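Long-range contacts in internalin (Listeria monocytogenes serotype 4b, PDB 4FMZ), which probably takes part in adhesion to or invasion of host cells, presenting a curved leucine-rich-repeat surface for binding partners: residues Thr66-Leu71 / Ser85-Leu90; Lys232-Ser237 / Thr252-Asp257; Leu286-Ser291 / Leu310-Thr315. All coordinates share one frame; numbering follows the deposited sequence.

Contact 1 of 3, residues Thr66-Leu71 / Ser85-Leu90; sequences TNLEYL and SNLVKL
The flat amide of Asn67 meets Lys89 through its oxygen. Lys89 NZ donates to Asn67 OD1 over 2.7 Å, tilted 24° from the carbonyl plane. Its ND2 donates to the backbone O of Glu44, and the two bonds together limit rotation of the amide. Lys89 reaches OD1 with its chain extended beyond CG. It runs alongside Asn67, pointing the same way, and its CD passes 3.8 Å from Thr66 O. One water joins the backbones: it donates to Thr66 O and to Leu68 O (2.8 Å) and accepts from Lys89 N. Glu69 CA also makes a CH···O contact with Lys89 O at 3.6 Å. On the buried side, Leu90 CD2 lies 4.0 Å from both Leu68 CG and Leu71 CB. Leu87 CD2 rests against Thr66 CA at 4.1 Å. The backbone of Leu87-Leu90 forms a type I turn. The contact thus stacks overlapping but not equivalent parts of adjacent coils in the leucine-rich-repeat solenoid, with Glu69 nearest Leu90. Residues 66-71 lead into strand 70-72, which lies between strands 48-50 and 92-94. Leu71 packs on Leu49 and Leu93, while the Tyr70 ring makes a cation-pi contact with Lys48 and meets the Tyr94 ring edge-to-face.

Contact 2 of 3, residues Lys232-Ser237 / Thr252-Asp257; sequences KITDLS and TNQISD
Asn253 OD1 accepts the backbone N-H of Ile233 at 3.0 Å, in a bond bent only slightly from straight (165° at the hydrogen). The N-H of Asn231 adds a weak bond to the same oxygen. The amide nitrogen ND2 is held too, by Ile250 O and Ile228 O. Asn253 therefore ties its own turn to the preceding one, its amide lying alongside Ile233. Next to it, Gln254 N donates to Ile233 O over 2.8 Å. Further along, the backbone O of Gln254 receives a CH···O contact from Thr234 CA at 3.5 Å. Thr234 CG2, anti to the carbonyl carbon (OG1 at chi1 56°), also packs on this oxygen. On the core side Leu236 and Ile255 cross at about a right angle, with CD2 of Leu236 3.8 Å from CD1 of Ile255. A water links Leu236 N to Asp257 O, at 2.8 Å from each. Asp235 closes an Asx turn: its OD1 accepts Ser237 N. Asn275 OD1 in turn accepts Ile255 N, repeating the Asn253 bond one turn on. This is the asparagine ladder of leucine-rich repeats, in which buried amides satisfy backbone polar groups where the chain turns away from the strands.

Contact 3 of 3, residues Leu286-Ser291 / Leu310-Thr315; sequences LSQLNS and LTNLTT. With EDO (1,2-ethanediol), chain F.
With CG beside the backbone N and anti to the carbonyl carbon (chi1 -65°), Asn290 brings ND2 within 2.9 Å of Asn312 O. The acceptor lies close to the Asn290 amide plane. The bond is less regular at the acceptor: the donor stands 40° out of the carbonyl plane of Asn312. The Asn290 OD1 end is held by Lys268 NZ, and a 1,2-ethanediol, probably from the crystallisation liquor, adds a weak bond there. The backbone O of Asn290 is gripped by two amides: Thr314 N at 2.7 Å, almost straight (171°), and Thr315 N at 3.1 Å. Thr314 OG1 sits between its own backbone N and carbonyl carbon, on the side of a water that also touches Ser291 OG and Thr315 OG1. That water is 2.6 Å from Thr314 OG1. Ser291 and Thr315 form a parallel bridge, where strands 291-293 and 315-317 begin. A second water donates to Ser287 O (2.6 Å) and Leu289 O and accepts from Asn312 N, bridging the two type I turns, Leu286-Leu289 and Leu310-Leu313. Below the polar layer, Leu289 CB meets Leu313 CD2 at 4.0 Å, and Leu310 CD2 packs against Leu286 O at 3.4 Å. Leu310 and Leu313 also touch Leu292. Direct backbone pairing across the contact is limited to Asn290 O. The Asn290 amide and one water serve the turns before the strands, the other water joins the three hydroxyls at the bridge, and leucines close the core beneath them.

In the fold
After an N-terminal region with helices 12-15 and 19-29, the chain winds as a leucine-rich-repeat solenoid, its short parallel strands lying side by side along the concave face. Contact 1 closes first, joining the entry to strand 70-72 with the turn before strand 92-94. Contact 2 follows far along the arc, with its centre about 48 Å from that of contact 1. It ties the loops that leave strands 225-227 and 247-249. Contact 3 closes last, about 22 Å on between centres, across a turn that includes helix 304-308. The three are in series; none nests or crosses. Contacts 1 and 3 both lie on the approaches to strands, whereas contact 2 lies on strand exits.

Contact 1 of 3, residues Thr66-Leu71 / Ser85-Leu90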
# COMPACT_ATOMS: atom_id res chain seq x y z
N THR A 66 -16.72 -22.02 14.21
CA THR A 66 -16.31 -21.35 15.44
C THR A 66 -14.80 -21.37 15.68
O THR A 66 -14.32 -20.47 16.36
CB THR A 66 -17.07 -21.89 16.63
OG1 THR A 66 -16.93 -23.31 16.68
CG2 THR A 66 -18.54 -21.50 16.60
N ASN A 67 -14.04 -22.32 15.07
CA ASN A 67 -12.59 -22.35 15.26
C ASN A 67 -11.82 -21.70 14.11
O ASN A 67 -10.60 -21.80 14.06
CB ASN A 67 -12.12 -23.77 15.47
CG ASN A 67 -12.48 -24.29 16.84
OD1 ASN A 67 -12.33 -23.61 17.86
ND2 ASN A 67 -13.00 -25.49 16.87
N LEU A 68 -12.53 -21.02 13.20
CA LEU A 68 -11.93 -20.35 12.04
C LEU A 68 -11.02 -19.22 12.50
O LEU A 68 -11.44 -18.37 13.29
CB LEU A 68 -13.02 -19.82 11.10
CG LEU A 68 -12.62 -19.42 9.69
CD1 LEU A 68 -12.17 -20.64 8.87
CD2 LEU A 68 -13.78 -18.74 9.00
N GLU A 69 -9.77 -19.25 12.01
CA GLU A 69 -8.74 -18.26 12.32
C GLU A 69 -8.35 -17.47 11.08
O GLU A 69 -7.97 -16.31 11.17
CB GLU A 69 -7.48 -18.95 12.86
CG GLU A 69 -7.64 -19.66 14.20
CD GLU A 69 -6.41 -20.45 14.62
OE1 GLU A 69 -5.30 -20.18 14.09
OE2 GLU A 69 -6.55 -21.34 15.48
N TYR A 70 -8.40 -18.13 9.92
CA TYR A 70 -7.98 -17.57 8.64
C TYR A 70 -9.11 -17.74 7.62
O TYR A 70 -9.56 -18.85 7.35
CB TYR A 70 -6.69 -18.28 8.20
CG TYR A 70 -6.06 -17.84 6.90
CD1 TYR A 70 -6.64 -18.16 5.68
CD2 TYR A 70 -4.79 -17.27 6.88
CE1 TYR A 70 -6.02 -17.85 4.47
CE2 TYR A 70 -4.15 -16.95 5.67
CZ TYR A 70 -4.78 -17.23 4.47
OH TYR A 70 -4.16 -16.94 3.29
N LEU A 71 -9.57 -16.62 7.06
CA LEU A 71 -10.65 -16.63 6.11
C LEU A 71 -10.35 -15.70 4.96
O LEU A 71 -10.15 -14.50 5.17
CB LEU A 71 -11.98 -16.24 6.79
CG LEU A 71 -13.19 -16.10 5.87
CD1 LEU A 71 -13.58 -17.44 5.23
CD2 LEU A 71 -14.36 -15.51 6.61
N SER A 85 -19.92 -12.00 12.77
CA SER A 85 -19.96 -11.27 14.04
C SER A 85 -19.47 -12.03 15.29
O SER A 85 -18.91 -11.38 16.17
CB SER A 85 -21.35 -10.69 14.31
OG SER A 85 -22.28 -11.71 14.64
N ASN A 86 -19.65 -13.35 15.37
CA ASN A 86 -19.21 -14.10 16.55
C ASN A 86 -17.98 -14.98 16.27
O ASN A 86 -17.58 -15.77 17.12
CB ASN A 86 -20.36 -14.94 17.11
CG ASN A 86 -21.23 -14.19 18.08
OD1 ASN A 86 -22.01 -13.31 17.70
ND2 ASN A 86 -21.12 -14.53 19.35
N LEU A 87 -17.32 -14.81 15.11
CA LEU A 87 -16.13 -15.62 14.81
C LEU A 87 -14.90 -14.93 15.42
O LEU A 87 -13.98 -14.51 14.72
CB LEU A 87 -16.00 -15.87 13.29
CG LEU A 87 -17.17 -16.67 12.67
CD1 LEU A 87 -16.95 -16.90 11.18
CD2 LEU A 87 -17.38 -18.01 13.41
N VAL A 88 -14.89 -14.86 16.75
CA VAL A 88 -13.91 -14.12 17.54
C VAL A 88 -12.50 -14.73 17.51
O VAL A 88 -11.58 -14.05 17.95
CB VAL A 88 -14.41 -13.88 18.99
CG1 VAL A 88 -15.67 -13.02 19.00
CG2 VAL A 88 -14.62 -15.20 19.74
N LYS A 89 -12.30 -15.96 16.98
CA LYS A 89 -10.94 -16.52 16.87
C LYS A 89 -10.23 -16.07 15.56
O LYS A 89 -9.07 -16.41 15.34
CB LYS A 89 -10.97 -18.05 16.94
CG LYS A 89 -11.23 -18.60 18.33
CD LYS A 89 -11.04 -20.12 18.32
CE LYS A 89 -11.19 -20.77 19.66
NZ LYS A 89 -10.77 -22.19 19.61
N LEU A 90 -10.94 -15.30 14.70
CA LEU A 90 -10.35 -14.79 13.46
C LEU A 90 -9.16 -13.87 13.73
O LEU A 90 -9.25 -12.92 14.52
CB LEU A 90 -11.39 -14.04 12.60
CG LEU A 90 -12.35 -14.89 11.78
CD1 LEU A 90 -13.44 -14.02 11.18
CD2 LEU A 90 -11.62 -15.69 10.69
O HOH W 1 -13.67 -17.92 14.99

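Contact 2 of 3, residues Lys232-Ser237 / Thr252-Asp257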
# COMPACT_ATOMS: atom_id res chain seq x y z
N LYS A 232 2.92 18.83 -4.99
CA LYS A 232 3.30 20.24 -5.20
C LYS A 232 4.57 20.56 -4.40
O LYS A 232 4.70 21.64 -3.84
CB LYS A 232 2.12 21.15 -4.79
CG LYS A 232 0.85 20.97 -5.66
CD LYS A 232 -0.27 21.94 -5.28
CE LYS A 232 -1.09 21.55 -4.08
NZ LYS A 232 -2.14 22.56 -3.77
N ILE A 233 5.51 19.61 -4.35
CA ILE A 233 6.75 19.76 -3.58
C ILE A 233 7.76 20.64 -4.34
O ILE A 233 8.01 20.44 -5.54
CB ILE A 233 7.35 18.37 -3.23
CG1 ILE A 233 6.34 17.53 -2.40
CG2 ILE A 233 8.68 18.51 -2.48
CD1 ILE A 233 6.50 16.04 -2.57
N THR A 234 8.39 21.56 -3.60
CA THR A 234 9.41 22.45 -4.15
C THR A 234 10.75 22.20 -3.45
O THR A 234 11.78 22.15 -4.11
CB THR A 234 8.99 23.93 -4.01
OG1 THR A 234 8.71 24.22 -2.64
CG2 THR A 234 7.76 24.27 -4.83
N ASP A 235 10.72 22.03 -2.11
CA ASP A 235 11.90 21.91 -1.26
C ASP A 235 12.20 20.48 -0.84
O ASP A 235 11.41 19.85 -0.13
CB ASP A 235 11.74 22.82 -0.02
CG ASP A 235 12.94 22.88 0.89
OD1 ASP A 235 14.04 22.48 0.46
OD2 ASP A 235 12.79 23.33 2.04
N LEU A 236 13.40 20.01 -1.22
CA LEU A 236 13.91 18.67 -0.93
C LEU A 236 14.83 18.62 0.29
O LEU A 236 15.22 17.52 0.68
CB LEU A 236 14.68 18.10 -2.14
CG LEU A 236 13.89 17.78 -3.40
CD1 LEU A 236 14.76 17.05 -4.40
CD2 LEU A 236 12.67 16.93 -3.08
N SER A 237 15.18 19.78 0.91
CA SER A 237 16.08 19.85 2.07
C SER A 237 15.67 18.86 3.21
O SER A 237 16.59 18.26 3.77
CB SER A 237 16.23 21.29 2.59
OG SER A 237 15.09 21.80 3.26
N THR A 252 7.10 14.84 -11.40
CA THR A 252 5.86 15.63 -11.53
C THR A 252 5.59 16.49 -10.23
O THR A 252 4.52 16.44 -9.61
CB THR A 252 4.67 14.73 -11.93
OG1 THR A 252 5.13 13.78 -12.90
CG2 THR A 252 3.51 15.51 -12.52
N ASN A 253 6.60 17.25 -9.84
CA ASN A 253 6.50 18.16 -8.70
C ASN A 253 6.95 19.56 -9.17
O ASN A 253 6.91 19.82 -10.37
CB ASN A 253 7.32 17.63 -7.51
CG ASN A 253 6.53 16.67 -6.68
OD1 ASN A 253 5.60 17.05 -5.98
ND2 ASN A 253 6.86 15.39 -6.75
N GLN A 254 7.35 20.45 -8.24
CA GLN A 254 7.80 21.81 -8.58
C GLN A 254 9.22 22.04 -8.06
O GLN A 254 9.54 23.11 -7.57
CB GLN A 254 6.80 22.84 -8.01
CG GLN A 254 5.45 22.87 -8.73
CD GLN A 254 4.38 23.60 -7.95
OE1 GLN A 254 4.56 24.74 -7.49
NE2 GLN A 254 3.22 22.97 -7.82
N ILE A 255 10.08 21.02 -8.17
CA ILE A 255 11.47 21.06 -7.70
C ILE A 255 12.37 21.74 -8.72
O ILE A 255 12.32 21.39 -9.90
CB ILE A 255 11.94 19.61 -7.40
CG1 ILE A 255 11.08 18.95 -6.29
CG2 ILE A 255 13.45 19.51 -7.09
CD1 ILE A 255 11.00 17.44 -6.43
N SER A 256 13.22 22.68 -8.27
CA SER A 256 14.19 23.33 -9.16
C SER A 256 15.61 23.12 -8.65
O SER A 256 16.57 23.43 -9.36
CB SER A 256 13.89 24.82 -9.33
OG SER A 256 13.85 25.50 -8.09
N ASP A 257 15.74 22.57 -7.44
CA ASP A 257 17.02 22.37 -6.78
C ASP A 257 17.07 20.97 -6.14
O ASP A 257 16.20 20.63 -5.34
CB ASP A 257 17.21 23.48 -5.71
CG ASP A 257 18.51 23.51 -4.93
OD1 ASP A 257 19.23 22.50 -4.93
OD2 ASP A 257 18.78 24.53 -4.26
O HOH W 2 4.35 24.38 -4.79
O HOH W 3 13.66 23.24 -5.43
O HOH W 4 15.20 21.42 -2.88

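Contact 3 of 3, residues Leu286-Ser291 / Leu310-Thr315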
# COMPACT_ATOMS: atom_id res chain seq x y z
N LEU A 286 26.79 10.46 -6.35
CA LEU A 286 25.86 9.32 -6.32
C LEU A 286 26.21 8.25 -7.36
O LEU A 286 25.34 7.80 -8.11
CB LEU A 286 24.40 9.78 -6.46
CG LEU A 286 23.92 10.97 -5.61
CD1 LEU A 286 22.43 11.19 -5.81
CD2 LEU A 286 24.23 10.79 -4.14
N SER A 287 27.47 7.81 -7.36
CA SER A 287 28.04 6.82 -8.29
C SER A 287 27.35 5.43 -8.23
O SER A 287 27.48 4.66 -9.19
CB SER A 287 29.54 6.67 -8.06
OG SER A 287 29.88 6.47 -6.70
N GLN A 288 26.60 5.13 -7.16
CA GLN A 288 25.92 3.84 -6.99
C GLN A 288 24.56 3.77 -7.75
O GLN A 288 23.97 2.69 -7.84
CB GLN A 288 25.72 3.56 -5.47
CG GLN A 288 25.59 2.08 -5.08
CD GLN A 288 26.88 1.28 -5.04
OE1 GLN A 288 27.85 1.52 -5.77
NE2 GLN A 288 26.89 0.25 -4.20
N LEU A 289 24.07 4.90 -8.32
CA LEU A 289 22.80 4.97 -9.07
C LEU A 289 22.72 3.97 -10.24
O LEU A 289 23.69 3.82 -10.98
CB LEU A 289 22.60 6.39 -9.63
CG LEU A 289 21.99 7.45 -8.70
CD1 LEU A 289 22.18 8.86 -9.29
CD2 LEU A 289 20.51 7.15 -8.41
N ASN A 290 21.57 3.28 -10.40
CA ASN A 290 21.32 2.35 -11.50
C ASN A 290 20.26 2.91 -12.45
O ASN A 290 20.26 2.57 -13.63
CB ASN A 290 20.86 0.95 -10.99
CG ASN A 290 21.89 0.20 -10.18
OD1 ASN A 290 21.55 -0.44 -9.18
ND2 ASN A 290 23.15 0.21 -10.60
N SER A 291 19.32 3.70 -11.91
CA SER A 291 18.21 4.26 -12.68
C SER A 291 18.05 5.71 -12.35
O SER A 291 17.94 6.09 -11.17
CB SER A 291 16.92 3.50 -12.40
OG SER A 291 17.12 2.10 -12.52
N LEU A 310 28.41 8.44 -14.11
CA LEU A 310 27.55 7.49 -13.41
C LEU A 310 27.50 6.16 -14.19
O LEU A 310 26.47 5.79 -14.75
CB LEU A 310 26.14 8.08 -13.20
CG LEU A 310 26.08 9.44 -12.48
CD1 LEU A 310 24.73 10.11 -12.69
CD2 LEU A 310 26.40 9.29 -11.03
N THR A 311 28.63 5.43 -14.17
CA THR A 311 28.86 4.21 -14.96
C THR A 311 28.04 2.98 -14.52
O THR A 311 28.00 2.01 -15.28
CB THR A 311 30.35 3.89 -15.03
OG1 THR A 311 30.90 3.89 -13.71
CG2 THR A 311 31.12 4.89 -15.91
N ASN A 312 27.33 3.03 -13.37
CA ASN A 312 26.49 1.89 -12.98
C ASN A 312 25.03 2.07 -13.45
O ASN A 312 24.19 1.22 -13.16
CB ASN A 312 26.52 1.61 -11.47
CG ASN A 312 27.90 1.41 -10.89
OD1 ASN A 312 28.18 1.95 -9.83
ND2 ASN A 312 28.78 0.64 -11.53
N LEU A 313 24.75 3.14 -14.22
CA LEU A 313 23.42 3.39 -14.76
C LEU A 313 23.04 2.35 -15.80
O LEU A 313 23.83 2.07 -16.70
CB LEU A 313 23.31 4.80 -15.41
CG LEU A 313 23.23 6.03 -14.49
CD1 LEU A 313 23.15 7.30 -15.33
CD2 LEU A 313 22.03 5.96 -13.56
N THR A 314 21.84 1.77 -15.66
CA THR A 314 21.32 0.83 -16.64
C THR A 314 20.08 1.46 -17.30
O THR A 314 19.73 1.09 -18.42
CB THR A 314 21.04 -0.56 -16.05
OG1 THR A 314 20.14 -0.43 -14.97
CG2 THR A 314 22.31 -1.28 -15.60
N THR A 315 19.46 2.45 -16.62
CA THR A 315 18.32 3.20 -17.14
C THR A 315 18.60 4.70 -17.01
O THR A 315 18.97 5.18 -15.93
CB THR A 315 17.03 2.77 -16.44
OG1 THR A 315 16.81 1.39 -16.72
CG2 THR A 315 15.82 3.55 -16.91
C1 EDO F . 16.67 0.45 -9.78
O1 EDO F . 16.23 -0.66 -10.57
C2 EDO F . 17.23 -0.02 -8.42
O2 EDO F . 18.42 -0.77 -8.59
O HOH W 5 26.26 5.00 -11.45
O HOH W 6 17.75 0.38 -14.42